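Local coordinates for protein fervidolysin (Fervidobacterium pennivorans, PDB 1R6V) that degrades keratin into peptides as a subtilisin-like serine protease, allowing its bacterium to grow on native feathers, at residues G32-Y38 with K63-L69; V56-I62 with D247-A251; E43-I47 with L86-V92. The protein carries 1 engineered substitution. All coordinates share one frame; numbering follows the deposited sequence.

All three contacts share the four-stranded antiparallel sheet of the propeptide. Contact 1 pairs its two inner strands and is largely buried, with a ladder of backbone hydrogen bonds as its main chemistry. Contact 2 lies on one face of that sheet, where edge strand 54-59 and the turn after it meet a helix of the catalytic domain; it is buried and apolar, without hydrogen bonds. Contact 3, partly buried, belongs to the other face, where helix 41-51 packs against edge strand 89-93 and the turn before it, with aliphatic packing beside a buried glutamate, and two lysines at the surface. The salt bridge K33-D247 ties contact 1 to contact 2, and backbone bonds of G37 tie contact 1 to contact 3.

Contact 1 (G32-Y38 with K63-L69); sequences GKILVGY and KVVSIKL
I34 and V36 pair with I67 and V65 at the centre of the antiparallel sheet of the propeptide, a ferredoxin-like alpha/beta domain in which 33-38 and 64-68 are the two inner strands. Each of these pairs is hydrogen-bonded in both directions. I67 N to I34 O, at 2.8 Å, is nearly straight and runs almost along the C=O axis. Between the pairs, L35 lies opposite S66 as a non-hydrogen-bonded pair, with L35 CD2 resting on S66 CB.

The tight part is the side facing helix 41-51. I34 and I67 lie side by side there, CG1 of I34 3.8 Å from CB of I67, and I67 CD1 reaches V36 CG2. Farther along, V65 CG2 meets Y38 CE2 at 3.6 Å. K33, L35, V64 and S66 point to the other face, where the K33 ammonium forms a salt bridge with D247 of the catalytic domain.

The solvent side is at the G32 end and along the exposed K63 chain. G32 O accepts the N-H of L69 from above the carbonyl plane and also takes a water that is held by the exposed K68 NZ. At the far end K63 and V64 both face L59 in a G1 beta bulge, and the buried Y38 ring keeps the packing tight. Y38 has CG between its backbone N and carbonyl carbon (chi1 62°), which brings its ring back to K63 across the strands. The two side chains cross at about a right angle in a CH-pi contact: K63 CB stands 3.8 Å from the centroid of the Y38 ring, 13° off its normal.

Contact 2 (V56-I62 with D247-A251); sequences VLELPQI and DYVAA
The Y248 ring carries L57 CD2 over one face, 4.1 Å above its plane and offset toward the rim, while its hydroxyl extends to V56, with OH 3.8 Å from V56 O. The carboxylate of D247, the other flat group, is held by its polar atoms: OD2 is taken by K33, and OD1 takes a weak bond from the N-H of Y248. This is the sheet-on-helix interface of a subtilisin zymogen, in which propeptide strand 54-59 lies on helix 246-258 of the catalytic domain.

With CG anti to the backbone N (chi1 -178°), L57 drops CD2 onto the helix backbone, 3.3 Å from D247 O. L59 sets its two methyls on the same turn: CD1 lies by D247 O and A250 CB, and CD2 lies 3.6 Å from A251 CB. Replacing L59 by an alanine would probably open a gap over A250 and A251, leaving L57 and I62 to hold the strand there.

Helix 275-286 flanks A250 through T276 and A280. Past the short 3-10 turn, I62 covers the same alanine, its CD1 ending 4.0 Å from A250 CB.

Contact 3 (E43-I47 with L86-V92); sequences EVDKI and LKGIRYV
E43 and K87 cross at about a right angle, with K87 CE only 3.3 Å from E43 CD, so that the lysine's methylene chain lies against the carboxylate. Their charged atoms do not meet: K87 NZ stays 4.5 Å from E43 OE2, beyond a salt bridge. The partner of that oxygen is K46, one helical turn on, whose extended chain brings NZ to 2.8 Å on the syn lone pair of OE2. This salt bridge holds the carboxylate beside L86 and K87, and the two lysines would probably favour the ionised form of E43.

Next to this charged group the contact is aliphatic. I47 CG1 presses on L86 CD1 at 3.4 Å, tighter than usual for two carbons, and the two side chains cross nearly perpendicularly. The L86 and K46 side chains pass in opposite directions, L86 CD2 beside K46 CD. I47 and I89 reach toward each other tip to tip, their CD1 atoms 4.1 Å apart. I89 CD1 also touches CB of E43 and CG2 of V44. V92 CG2 completes the group at 4.2 Å from I47 CD1.

A second shell surrounds these residues. I81 of helix 74-81 touches I47, L86 and V92, while I34, V36 and I67 of the inner strands also touch I47. The strand is shaped by a classic beta bulge, in which R90 and Y91 both face G37. Two helices covering one face of a four-stranded antiparallel sheet in the order 2-3-1-4 mark the ferredoxin-like fold of subtilisin propeptides.

Contact 1 (G32-Y38 with K63-L69)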
ATOM      1  N   GLY A  32      11.807 -10.784  11.577  1.00 19.74           N
ATOM      2  CA  GLY A  32      12.484 -11.906  10.947  1.00 20.10           C
ATOM      3  C   GLY A  32      12.318 -12.215   9.476  1.00 17.41           C
ATOM      4  O   GLY A  32      12.677 -13.308   9.047  1.00 17.99           O
ATOM      5  N   LYS A  33      11.794 -11.273   8.700  1.00 17.53           N
ATOM      6  CA  LYS A  33      11.600 -11.508   7.276  1.00 15.92           C
ATOM      7  C   LYS A  33      11.654 -10.199   6.503  1.00 14.00           C
ATOM      8  O   LYS A  33      11.225  -9.163   7.010  1.00 12.89           O
ATOM      9  CB  LYS A  33      10.233 -12.162   7.038  1.00 19.68           C
ATOM     10  CG  LYS A  33       9.852 -12.278   5.567  1.00 24.19           C
ATOM     11  CD  LYS A  33       8.397 -12.709   5.384  1.00 25.16           C
ATOM     12  CE  LYS A  33       8.208 -14.190   5.648  1.00 28.87           C
ATOM     13  NZ  LYS A  33       6.826 -14.600   5.240  1.00 28.50           N
ATOM     14  N   ILE A  34      12.198 -10.254   5.292  1.00 13.65           N
ATOM     15  CA  ILE A  34      12.228  -9.078   4.424  1.00 12.96           C
ATOM     16  C   ILE A  34      11.680  -9.417   3.047  1.00 13.19           C
ATOM     17  O   ILE A  34      11.798 -10.551   2.580  1.00 13.30           O
ATOM     18  CB  ILE A  34      13.653  -8.483   4.240  1.00 13.32           C
ATOM     19  CG1 ILE A  34      14.642  -9.549   3.752  1.00 14.47           C
ATOM     20  CG2 ILE A  34      14.110  -7.848   5.540  1.00 11.39           C
ATOM     21  CD1 ILE A  34      16.062  -8.947   3.434  1.00 13.44           C
ATOM     22  N   LEU A  35      11.034  -8.436   2.419  1.00 12.66           N
ATOM     23  CA  LEU A  35      10.482  -8.618   1.079  1.00 13.07           C
ATOM     24  C   LEU A  35      11.374  -7.799   0.178  1.00 13.57           C
ATOM     25  O   LEU A  35      11.595  -6.620   0.438  1.00 14.57           O
ATOM     26  CB  LEU A  35       9.038  -8.092   0.988  1.00 14.97           C
ATOM     27  CG  LEU A  35       8.028  -8.557   2.047  1.00 18.88           C
ATOM     28  CD1 LEU A  35       6.630  -8.392   1.489  1.00 16.03           C
ATOM     29  CD2 LEU A  35       8.272  -9.968   2.480  1.00 18.71           C
ATOM     30  N   VAL A  36      11.901  -8.426  -0.869  1.00 12.36           N
ATOM     31  CA  VAL A  36      12.803  -7.740  -1.780  1.00 13.35           C
ATOM     32  C   VAL A  36      12.218  -7.595  -3.174  1.00 12.22           C
ATOM     33  O   VAL A  36      11.930  -8.588  -3.838  1.00 13.74           O
ATOM     34  CB  VAL A  36      14.166  -8.491  -1.882  1.00 14.53           C
ATOM     35  CG1 VAL A  36      15.117  -7.745  -2.823  1.00 14.88           C
ATOM     36  CG2 VAL A  36      14.799  -8.610  -0.468  1.00 15.50           C
ATOM     37  N   GLY A  37      12.019  -6.345  -3.589  1.00 11.69           N
ATOM     38  CA  GLY A  37      11.520  -6.048  -4.916  1.00 12.44           C
ATOM     39  C   GLY A  37      12.783  -5.858  -5.721  1.00 14.86           C
ATOM     40  O   GLY A  37      13.632  -5.038  -5.367  1.00 16.20           O
ATOM     41  N   TYR A  38      12.920  -6.599  -6.810  1.00 14.80           N
ATOM     42  CA  TYR A  38      14.132  -6.524  -7.602  1.00 15.98           C
ATOM     43  C   TYR A  38      13.844  -6.233  -9.055  1.00 18.07           C
ATOM     44  O   TYR A  38      12.697  -6.251  -9.501  1.00 16.53           O
ATOM     45  CB  TYR A  38      14.851  -7.880  -7.517  1.00 15.93           C
ATOM     46  CG  TYR A  38      14.039  -9.045  -8.078  1.00 14.90           C
ATOM     47  CD1 TYR A  38      14.070  -9.356  -9.438  1.00 16.92           C
ATOM     48  CD2 TYR A  38      13.234  -9.835  -7.252  1.00 14.38           C
ATOM     49  CE1 TYR A  38      13.324 -10.424  -9.964  1.00 15.37           C
ATOM     50  CE2 TYR A  38      12.476 -10.915  -7.774  1.00 14.44           C
ATOM     51  CZ  TYR A  38      12.530 -11.199  -9.136  1.00 14.40           C
ATOM     52  OH  TYR A  38      11.797 -12.251  -9.664  1.00 14.36           O
ATOM     53  N   LYS A  63       8.149  -9.391  -9.507  1.00 13.98           N
ATOM     54  CA  LYS A  63       9.565  -9.335  -9.141  1.00 14.72           C
ATOM     55  C   LYS A  63       9.833  -9.133  -7.649  1.00 13.91           C
ATOM     56  O   LYS A  63      10.504  -8.177  -7.242  1.00 14.79           O
ATOM     57  CB  LYS A  63      10.264  -8.238  -9.949  1.00 15.42           C
ATOM     58  CG  LYS A  63      10.404  -8.547 -11.441  1.00 18.20           C
ATOM     59  CD  LYS A  63      10.964  -7.327 -12.164  1.00 20.77           C
ATOM     60  CE  LYS A  63      11.453  -7.650 -13.567  1.00 21.94           C
ATOM     61  NZ  LYS A  63      12.586  -8.627 -13.535  1.00 23.42           N
ATOM     62  N   VAL A  64       9.328 -10.066  -6.849  1.00 14.12           N
ATOM     63  CA  VAL A  64       9.496 -10.033  -5.405  1.00 14.57           C
ATOM     64  C   VAL A  64       9.975 -11.372  -4.907  1.00 14.08           C
ATOM     65  O   VAL A  64       9.577 -12.414  -5.418  1.00 13.26           O
ATOM     66  CB  VAL A  64       8.164  -9.711  -4.673  1.00 15.25           C
ATOM     67  CG1 VAL A  64       8.296 -10.013  -3.176  1.00 15.81           C
ATOM     68  CG2 VAL A  64       7.812  -8.245  -4.864  1.00 15.16           C
ATOM     69  N   VAL A  65      10.876 -11.330  -3.934  1.00 13.54           N
ATOM     70  CA  VAL A  65      11.376 -12.533  -3.287  1.00 16.26           C
ATOM     71  C   VAL A  65      11.251 -12.223  -1.799  1.00 16.29           C
ATOM     72  O   VAL A  65      11.647 -11.138  -1.369  1.00 17.55           O
ATOM     73  CB  VAL A  65      12.878 -12.788  -3.557  1.00 16.65           C
ATOM     74  CG1 VAL A  65      13.356 -13.956  -2.695  1.00 19.50           C
ATOM     75  CG2 VAL A  65      13.122 -13.094  -5.027  1.00 18.54           C
ATOM     76  N   SER A  66      10.697 -13.144  -1.016  1.00 14.99           N
ATOM     77  CA  SER A  66      10.589 -12.933   0.425  1.00 16.90           C
ATOM     78  C   SER A  66      11.718 -13.771   1.028  1.00 16.30           C
ATOM     79  O   SER A  66      11.913 -14.922   0.642  1.00 18.00           O
ATOM     80  CB  SER A  66       9.225 -13.404   0.946  1.00 18.69           C
ATOM     81  OG  SER A  66       9.078 -14.798   0.767  1.00 31.84           O
ATOM     82  N   ILE A  67      12.460 -13.178   1.961  1.00 14.74           N
ATOM     83  CA  ILE A  67      13.604 -13.840   2.591  1.00 14.75           C
ATOM     84  C   ILE A  67      13.461 -13.954   4.097  1.00 16.48           C
ATOM     85  O   ILE A  67      13.290 -12.954   4.788  1.00 15.94           O
ATOM     86  CB  ILE A  67      14.905 -13.054   2.308  1.00 15.09           C
ATOM     87  CG1 ILE A  67      15.096 -12.897   0.800  1.00 14.88           C
ATOM     88  CG2 ILE A  67      16.109 -13.753   2.979  1.00 15.57           C
ATOM     89  CD1 ILE A  67      16.284 -12.023   0.416  1.00 16.22           C
ATOM     90  N   LYS A  68      13.533 -15.177   4.613  1.00 17.60           N
ATOM     91  CA  LYS A  68      13.455 -15.397   6.051  1.00 19.46           C
ATOM     92  C   LYS A  68      14.873 -15.120   6.580  1.00 20.46           C
ATOM     93  O   LYS A  68      15.854 -15.573   5.992  1.00 19.73           O
ATOM     94  CB  LYS A  68      13.053 -16.841   6.329  1.00 24.01           C
ATOM     95  CG  LYS A  68      12.374 -17.028   7.650  1.00 28.78           C
ATOM     96  CD  LYS A  68      12.112 -18.488   7.923  1.00 32.08           C
ATOM     97  CE  LYS A  68      11.146 -18.617   9.075  1.00 35.16           C
ATOM     98  NZ  LYS A  68      11.510 -17.685  10.178  1.00 38.04           N
ATOM     99  N   LEU A  69      14.969 -14.392   7.690  1.00 20.71           N
ATOM    100  CA  LEU A  69      16.263 -13.995   8.256  1.00 23.88           C
ATOM    101  C   LEU A  69      17.059 -14.955   9.148  1.00 26.82           C
ATOM    102  O   LEU A  69      18.242 -14.724   9.411  1.00 27.61           O
ATOM    103  CB  LEU A  69      16.091 -12.673   9.006  1.00 22.61           C
ATOM    104  CG  LEU A  69      15.539 -11.530   8.146  1.00 21.29           C
ATOM    105  CD1 LEU A  69      15.393 -10.272   8.990  1.00 17.80           C
ATOM    106  CD2 LEU A  69      16.475 -11.280   6.976  1.00 22.77           C
TER
HETATM  107  O   HOH W   1      13.399 -15.397  10.767  1.00 41.32           O
HETATM  108  O   HOH W   2      10.989 -14.064  -8.003  1.00 22.41           O

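Contact 2 (V56-I62 with D247-A251)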
ATOM      1  N   VAL A  56      11.833 -17.944   0.873  1.00 18.41           N
ATOM      2  CA  VAL A  56      10.654 -18.744   1.173  1.00 17.64           C
ATOM      3  C   VAL A  56       9.523 -18.541   0.173  1.00 19.31           C
ATOM      4  O   VAL A  56       8.589 -19.340   0.128  1.00 20.22           O
ATOM      5  CB  VAL A  56      10.111 -18.446   2.587  1.00 18.69           C
ATOM      6  CG1 VAL A  56      11.090 -18.964   3.640  1.00 17.27           C
ATOM      7  CG2 VAL A  56       9.907 -16.954   2.755  1.00 18.64           C
ATOM      8  N   LEU A  57       9.602 -17.480  -0.624  1.00 16.54           N
ATOM      9  CA  LEU A  57       8.573 -17.209  -1.619  1.00 16.51           C
ATOM     10  C   LEU A  57       9.180 -16.440  -2.767  1.00 14.90           C
ATOM     11  O   LEU A  57       9.952 -15.499  -2.557  1.00 15.24           O
ATOM     12  CB  LEU A  57       7.435 -16.371  -1.017  1.00 19.14           C
ATOM     13  CG  LEU A  57       6.247 -16.024  -1.919  1.00 22.09           C
ATOM     14  CD1 LEU A  57       5.484 -17.278  -2.327  1.00 20.47           C
ATOM     15  CD2 LEU A  57       5.331 -15.089  -1.152  1.00 23.36           C
ATOM     16  N   GLU A  58       8.852 -16.866  -3.980  1.00 14.04           N
ATOM     17  CA  GLU A  58       9.302 -16.190  -5.182  1.00 15.85           C
ATOM     18  C   GLU A  58       8.038 -15.805  -5.933  1.00 15.77           C
ATOM     19  O   GLU A  58       7.173 -16.648  -6.174  1.00 16.29           O
ATOM     20  CB  GLU A  58      10.137 -17.115  -6.057  1.00 18.22           C
ATOM     21  CG  GLU A  58      11.445 -17.522  -5.423  1.00 19.29           C
ATOM     22  CD  GLU A  58      12.661 -17.109  -6.240  1.00 21.26           C
ATOM     23  OE1 GLU A  58      13.673 -17.836  -6.177  1.00 19.85           O
ATOM     24  OE2 GLU A  58      12.621 -16.070  -6.941  1.00 20.39           O
ATOM     25  N   LEU A  59       7.932 -14.527  -6.291  1.00 15.29           N
ATOM     26  CA  LEU A  59       6.770 -14.017  -7.015  1.00 15.64           C
ATOM     27  C   LEU A  59       7.278 -13.271  -8.229  1.00 15.79           C
ATOM     28  O   LEU A  59       7.287 -12.051  -8.260  1.00 14.49           O
ATOM     29  CB  LEU A  59       5.979 -13.060  -6.123  1.00 18.78           C
ATOM     30  CG  LEU A  59       5.269 -13.752  -4.966  1.00 21.99           C
ATOM     31  CD1 LEU A  59       4.641 -12.697  -4.072  1.00 24.45           C
ATOM     32  CD2 LEU A  59       4.204 -14.713  -5.521  1.00 23.74           C
ATOM     33  N   PRO A  60       7.714 -14.002  -9.258  1.00 14.48           N
ATOM     34  CA  PRO A  60       8.232 -13.335 -10.452  1.00 14.85           C
ATOM     35  C   PRO A  60       7.293 -12.383 -11.170  1.00 13.79           C
ATOM     36  O   PRO A  60       7.764 -11.432 -11.801  1.00 14.12           O
ATOM     37  CB  PRO A  60       8.729 -14.505 -11.319  1.00 15.69           C
ATOM     38  CG  PRO A  60       7.888 -15.655 -10.891  1.00 18.37           C
ATOM     39  CD  PRO A  60       7.722 -15.471  -9.396  1.00 15.45           C
ATOM     40  N   GLN A  61       5.977 -12.604 -11.047  1.00 14.59           N
ATOM     41  CA  GLN A  61       4.994 -11.734 -11.698  1.00 15.90           C
ATOM     42  C   GLN A  61       5.128 -10.275 -11.266  1.00 14.90           C
ATOM     43  O   GLN A  61       4.794  -9.378 -12.044  1.00 15.20           O
ATOM     44  CB  GLN A  61       3.566 -12.230 -11.446  1.00 17.48           C
ATOM     45  CG  GLN A  61       3.423 -13.107 -10.253  1.00 27.04           C
ATOM     46  CD  GLN A  61       3.768 -14.557 -10.543  1.00 23.26           C
ATOM     47  OE1 GLN A  61       3.069 -15.258 -11.289  1.00 29.87           O
ATOM     48  NE2 GLN A  61       4.826 -15.009  -9.949  1.00 24.70           N
ATOM     49  N   ILE A  62       5.597 -10.037 -10.035  1.00 13.75           N
ATOM     50  CA  ILE A  62       5.825  -8.666  -9.561  1.00 13.43           C
ATOM     51  C   ILE A  62       7.271  -8.497  -9.058  1.00 14.29           C
ATOM     52  O   ILE A  62       7.586  -7.578  -8.294  1.00 14.36           O
ATOM     53  CB  ILE A  62       4.832  -8.222  -8.432  1.00 14.15           C
ATOM     54  CG1 ILE A  62       4.953  -9.139  -7.216  1.00 12.33           C
ATOM     55  CG2 ILE A  62       3.397  -8.186  -8.980  1.00 14.33           C
ATOM     56  CD1 ILE A  62       4.124  -8.651  -5.997  1.00 13.76           C
ATOM     57  N   ASP A 247       3.660 -10.594   1.826  1.00 12.17           N
ATOM     58  CA  ASP A 247       4.199 -11.407   0.751  1.00 12.66           C
ATOM     59  C   ASP A 247       3.225 -12.514   0.338  1.00 12.46           C
ATOM     60  O   ASP A 247       3.004 -12.712  -0.854  1.00 12.44           O
ATOM     61  CB  ASP A 247       5.588 -11.986   1.135  1.00 13.76           C
ATOM     62  CG  ASP A 247       5.601 -12.689   2.491  1.00 17.47           C
ATOM     63  OD1 ASP A 247       4.696 -12.454   3.319  1.00 16.84           O
ATOM     64  OD2 ASP A 247       6.546 -13.478   2.735  1.00 16.20           O
ATOM     65  N   TYR A 248       2.617 -13.219   1.291  1.00 11.67           N
ATOM     66  CA  TYR A 248       1.691 -14.272   0.900  1.00 13.54           C
ATOM     67  C   TYR A 248       0.373 -13.706   0.354  1.00 13.91           C
ATOM     68  O   TYR A 248      -0.255 -14.330  -0.497  1.00 14.33           O
ATOM     69  CB  TYR A 248       1.455 -15.260   2.052  1.00 14.74           C
ATOM     70  CG  TYR A 248       2.674 -16.132   2.321  1.00 18.32           C
ATOM     71  CD1 TYR A 248       3.564 -15.829   3.349  1.00 21.20           C
ATOM     72  CD2 TYR A 248       2.959 -17.225   1.510  1.00 20.58           C
ATOM     73  CE1 TYR A 248       4.719 -16.605   3.559  1.00 23.57           C
ATOM     74  CE2 TYR A 248       4.108 -18.004   1.709  1.00 23.58           C
ATOM     75  CZ  TYR A 248       4.977 -17.688   2.730  1.00 24.71           C
ATOM     76  OH  TYR A 248       6.106 -18.449   2.924  1.00 25.99           O
ATOM     77  N   VAL A 249      -0.036 -12.532   0.825  1.00 12.99           N
ATOM     78  CA  VAL A 249      -1.244 -11.907   0.280  1.00 11.96           C
ATOM     79  C   VAL A 249      -0.964 -11.562  -1.198  1.00 12.60           C
ATOM     80  O   VAL A 249      -1.799 -11.813  -2.070  1.00 13.37           O
ATOM     81  CB  VAL A 249      -1.629 -10.620   1.045  1.00 12.33           C
ATOM     82  CG1 VAL A 249      -2.748  -9.881   0.283  1.00 12.92           C
ATOM     83  CG2 VAL A 249      -2.129 -10.992   2.460  1.00 10.73           C
ATOM     84  N   ALA A 250       0.206 -10.988  -1.477  1.00 11.70           N
ATOM     85  CA  ALA A 250       0.562 -10.677  -2.860  1.00 13.54           C
ATOM     86  C   ALA A 250       0.500 -11.961  -3.707  1.00 13.31           C
ATOM     87  O   ALA A 250      -0.016 -11.957  -4.833  1.00 12.38           O
ATOM     88  CB  ALA A 250       1.975 -10.037  -2.929  1.00 13.41           C
ATOM     89  N   ALA A 251       1.027 -13.061  -3.175  1.00 12.92           N
ATOM     90  CA  ALA A 251       0.978 -14.336  -3.899  1.00 12.45           C
ATOM     91  C   ALA A 251      -0.469 -14.733  -4.172  1.00 12.68           C
ATOM     92  O   ALA A 251      -0.785 -15.210  -5.254  1.00 12.84           O
ATOM     93  CB  ALA A 251       1.655 -15.438  -3.088  1.00 12.23           C
TER

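Contact 3 (E43-I47 with L86-V92)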
ATOM      1  N   GLU A  43      20.768 -10.261  -8.336  1.00 20.89           N
ATOM      2  CA  GLU A  43      21.235  -9.374  -7.280  1.00 21.44           C
ATOM      3  C   GLU A  43      20.647  -9.748  -5.935  1.00 19.79           C
ATOM      4  O   GLU A  43      21.227  -9.452  -4.891  1.00 19.17           O
ATOM      5  CB  GLU A  43      20.887  -7.913  -7.589  1.00 25.75           C
ATOM      6  CG  GLU A  43      21.807  -7.248  -8.597  1.00 32.64           C
ATOM      7  CD  GLU A  43      23.227  -7.060  -8.067  1.00 34.75           C
ATOM      8  OE1 GLU A  43      23.451  -6.206  -7.175  1.00 37.49           O
ATOM      9  OE2 GLU A  43      24.129  -7.776  -8.543  1.00 36.60           O
ATOM     10  N   VAL A  44      19.476 -10.375  -5.953  1.00 16.55           N
ATOM     11  CA  VAL A  44      18.836 -10.777  -4.709  1.00 17.33           C
ATOM     12  C   VAL A  44      19.746 -11.770  -3.992  1.00 18.26           C
ATOM     13  O   VAL A  44      19.792 -11.809  -2.764  1.00 18.31           O
ATOM     14  CB  VAL A  44      17.452 -11.427  -4.973  1.00 16.90           C
ATOM     15  CG1 VAL A  44      16.813 -11.866  -3.664  1.00 18.81           C
ATOM     16  CG2 VAL A  44      16.536 -10.417  -5.679  1.00 17.98           C
ATOM     17  N   ASP A  45      20.493 -12.556  -4.758  1.00 18.97           N
ATOM     18  CA  ASP A  45      21.374 -13.533  -4.143  1.00 20.78           C
ATOM     19  C   ASP A  45      22.463 -12.870  -3.297  1.00 21.72           C
ATOM     20  O   ASP A  45      22.970 -13.485  -2.363  1.00 20.80           O
ATOM     21  CB  ASP A  45      21.985 -14.445  -5.209  1.00 23.18           C
ATOM     22  CG  ASP A  45      20.931 -15.285  -5.929  1.00 26.40           C
ATOM     23  OD1 ASP A  45      19.899 -15.621  -5.302  1.00 25.75           O
ATOM     24  OD2 ASP A  45      21.145 -15.619  -7.115  1.00 29.91           O
ATOM     25  N   LYS A  46      22.811 -11.621  -3.615  1.00 21.26           N
ATOM     26  CA  LYS A  46      23.810 -10.893  -2.838  1.00 21.69           C
ATOM     27  C   LYS A  46      23.223 -10.554  -1.465  1.00 20.18           C
ATOM     28  O   LYS A  46      23.941 -10.519  -0.469  1.00 18.35           O
ATOM     29  CB  LYS A  46      24.232  -9.612  -3.557  1.00 24.97           C
ATOM     30  CG  LYS A  46      25.021  -9.858  -4.832  1.00 29.30           C
ATOM     31  CD  LYS A  46      25.403  -8.543  -5.488  1.00 32.92           C
ATOM     32  CE  LYS A  46      26.288  -8.758  -6.716  1.00 36.75           C
ATOM     33  NZ  LYS A  46      26.620  -7.456  -7.357  1.00 39.10           N
ATOM     34  N   ILE A  47      21.912 -10.304  -1.418  1.00 17.76           N
ATOM     35  CA  ILE A  47      21.239 -10.017  -0.156  1.00 16.76           C
ATOM     36  C   ILE A  47      21.100 -11.309   0.652  1.00 16.89           C
ATOM     37  O   ILE A  47      21.291 -11.309   1.867  1.00 17.04           O
ATOM     38  CB  ILE A  47      19.822  -9.423  -0.388  1.00 15.78           C
ATOM     39  CG1 ILE A  47      19.940  -8.042  -1.030  1.00 17.73           C
ATOM     40  CG2 ILE A  47      19.070  -9.317   0.937  1.00 16.77           C
ATOM     41  CD1 ILE A  47      18.589  -7.411  -1.436  1.00 16.44           C
ATOM     42  N   LEU A  86      24.133  -2.400  -4.071  1.00 33.17           N
ATOM     43  CA  LEU A  86      23.398  -3.187  -5.052  1.00 33.94           C
ATOM     44  C   LEU A  86      22.864  -2.248  -6.135  1.00 34.06           C
ATOM     45  O   LEU A  86      22.583  -1.088  -5.860  1.00 35.39           O
ATOM     46  CB  LEU A  86      22.241  -3.905  -4.359  1.00 32.32           C
ATOM     47  CG  LEU A  86      22.637  -4.657  -3.087  1.00 32.76           C
ATOM     48  CD1 LEU A  86      21.396  -5.239  -2.414  1.00 33.77           C
ATOM     49  CD2 LEU A  86      23.629  -5.752  -3.429  1.00 34.16           C
ATOM     50  N   LYS A  87      22.727  -2.728  -7.364  1.00 34.69           N
ATOM     51  CA  LYS A  87      22.219  -1.844  -8.409  1.00 34.95           C
ATOM     52  C   LYS A  87      20.872  -2.267  -9.006  1.00 33.76           C
ATOM     53  O   LYS A  87      20.070  -1.421  -9.416  1.00 35.73           O
ATOM     54  CB  LYS A  87      23.250  -1.695  -9.532  1.00 37.12           C
ATOM     55  CG  LYS A  87      23.334  -2.874 -10.488  1.00 38.45           C
ATOM     56  CD  LYS A  87      23.884  -4.118  -9.816  1.00 40.19           C
ATOM     57  CE  LYS A  87      23.921  -5.305 -10.792  1.00 41.30           C
ATOM     58  NZ  LYS A  87      24.728  -5.027 -12.024  1.00 42.14           N
ATOM     59  N   GLY A  88      20.620  -3.566  -9.057  1.00 30.10           N
ATOM     60  CA  GLY A  88      19.369  -4.028  -9.630  1.00 25.68           C
ATOM     61  C   GLY A  88      18.297  -4.398  -8.625  1.00 23.44           C
ATOM     62  O   GLY A  88      17.531  -5.326  -8.863  1.00 22.06           O
ATOM     63  N   ILE A  89      18.246  -3.680  -7.505  1.00 20.73           N
ATOM     64  CA  ILE A  89      17.245  -3.933  -6.467  1.00 18.30           C
ATOM     65  C   ILE A  89      16.311  -2.723  -6.409  1.00 18.65           C
ATOM     66  O   ILE A  89      16.777  -1.582  -6.410  1.00 19.64           O
ATOM     67  CB  ILE A  89      17.917  -4.126  -5.073  1.00 17.99           C
ATOM     68  CG1 ILE A  89      18.733  -5.427  -5.041  1.00 17.03           C
ATOM     69  CG2 ILE A  89      16.867  -4.157  -3.966  1.00 18.79           C
ATOM     70  CD1 ILE A  89      17.971  -6.680  -5.403  1.00 17.03           C
ATOM     71  N   ARG A  90      14.998  -2.953  -6.372  1.00 16.65           N
ATOM     72  CA  ARG A  90      14.060  -1.835  -6.293  1.00 16.14           C
ATOM     73  C   ARG A  90      13.821  -1.387  -4.849  1.00 15.89           C
ATOM     74  O   ARG A  90      13.830  -0.186  -4.551  1.00 15.44           O
ATOM     75  CB  ARG A  90      12.726  -2.198  -6.963  1.00 18.25           C
ATOM     76  CG  ARG A  90      12.724  -2.044  -8.489  1.00 21.71           C
ATOM     77  CD  ARG A  90      11.356  -2.389  -9.082  1.00 26.00           C
ATOM     78  NE  ARG A  90      11.101  -3.814  -8.911  1.00 25.49           N
ATOM     79  CZ  ARG A  90      10.038  -4.337  -8.312  1.00 26.73           C
ATOM     80  NH1 ARG A  90       9.078  -3.558  -7.815  1.00 26.01           N
ATOM     81  NH2 ARG A  90       9.960  -5.652  -8.187  1.00 25.81           N
ATOM     82  N   TYR A  91      13.612  -2.337  -3.944  1.00 12.43           N
ATOM     83  CA  TYR A  91      13.382  -1.979  -2.550  1.00 12.50           C
ATOM     84  C   TYR A  91      13.509  -3.187  -1.649  1.00 13.45           C
ATOM     85  O   TYR A  91      13.521  -4.329  -2.118  1.00 13.05           O
ATOM     86  CB  TYR A  91      11.979  -1.376  -2.361  1.00 13.09           C
ATOM     87  CG  TYR A  91      10.857  -2.339  -2.703  1.00 11.46           C
ATOM     88  CD1 TYR A  91      10.486  -3.363  -1.820  1.00 12.50           C
ATOM     89  CD2 TYR A  91      10.221  -2.278  -3.941  1.00 13.51           C
ATOM     90  CE1 TYR A  91       9.513  -4.306  -2.176  1.00 12.25           C
ATOM     91  CE2 TYR A  91       9.244  -3.221  -4.310  1.00 11.54           C
ATOM     92  CZ  TYR A  91       8.898  -4.228  -3.424  1.00 12.36           C
ATOM     93  OH  TYR A  91       7.939  -5.151  -3.782  1.00 13.42           O
ATOM     94  N   VAL A  92      13.622  -2.916  -0.353  1.00 12.68           N
ATOM     95  CA  VAL A  92      13.694  -3.958   0.664  1.00 10.81           C
ATOM     96  C   VAL A  92      12.777  -3.457   1.755  1.00 10.89           C
ATOM     97  O   VAL A  92      12.992  -2.366   2.264  1.00 12.83           O
ATOM     98  CB  VAL A  92      15.105  -4.104   1.260  1.00 11.80           C
ATOM     99  CG1 VAL A  92      15.092  -5.232   2.306  1.00 13.17           C
ATOM    100  CG2 VAL A  92      16.106  -4.428   0.158  1.00 14.13           C
TER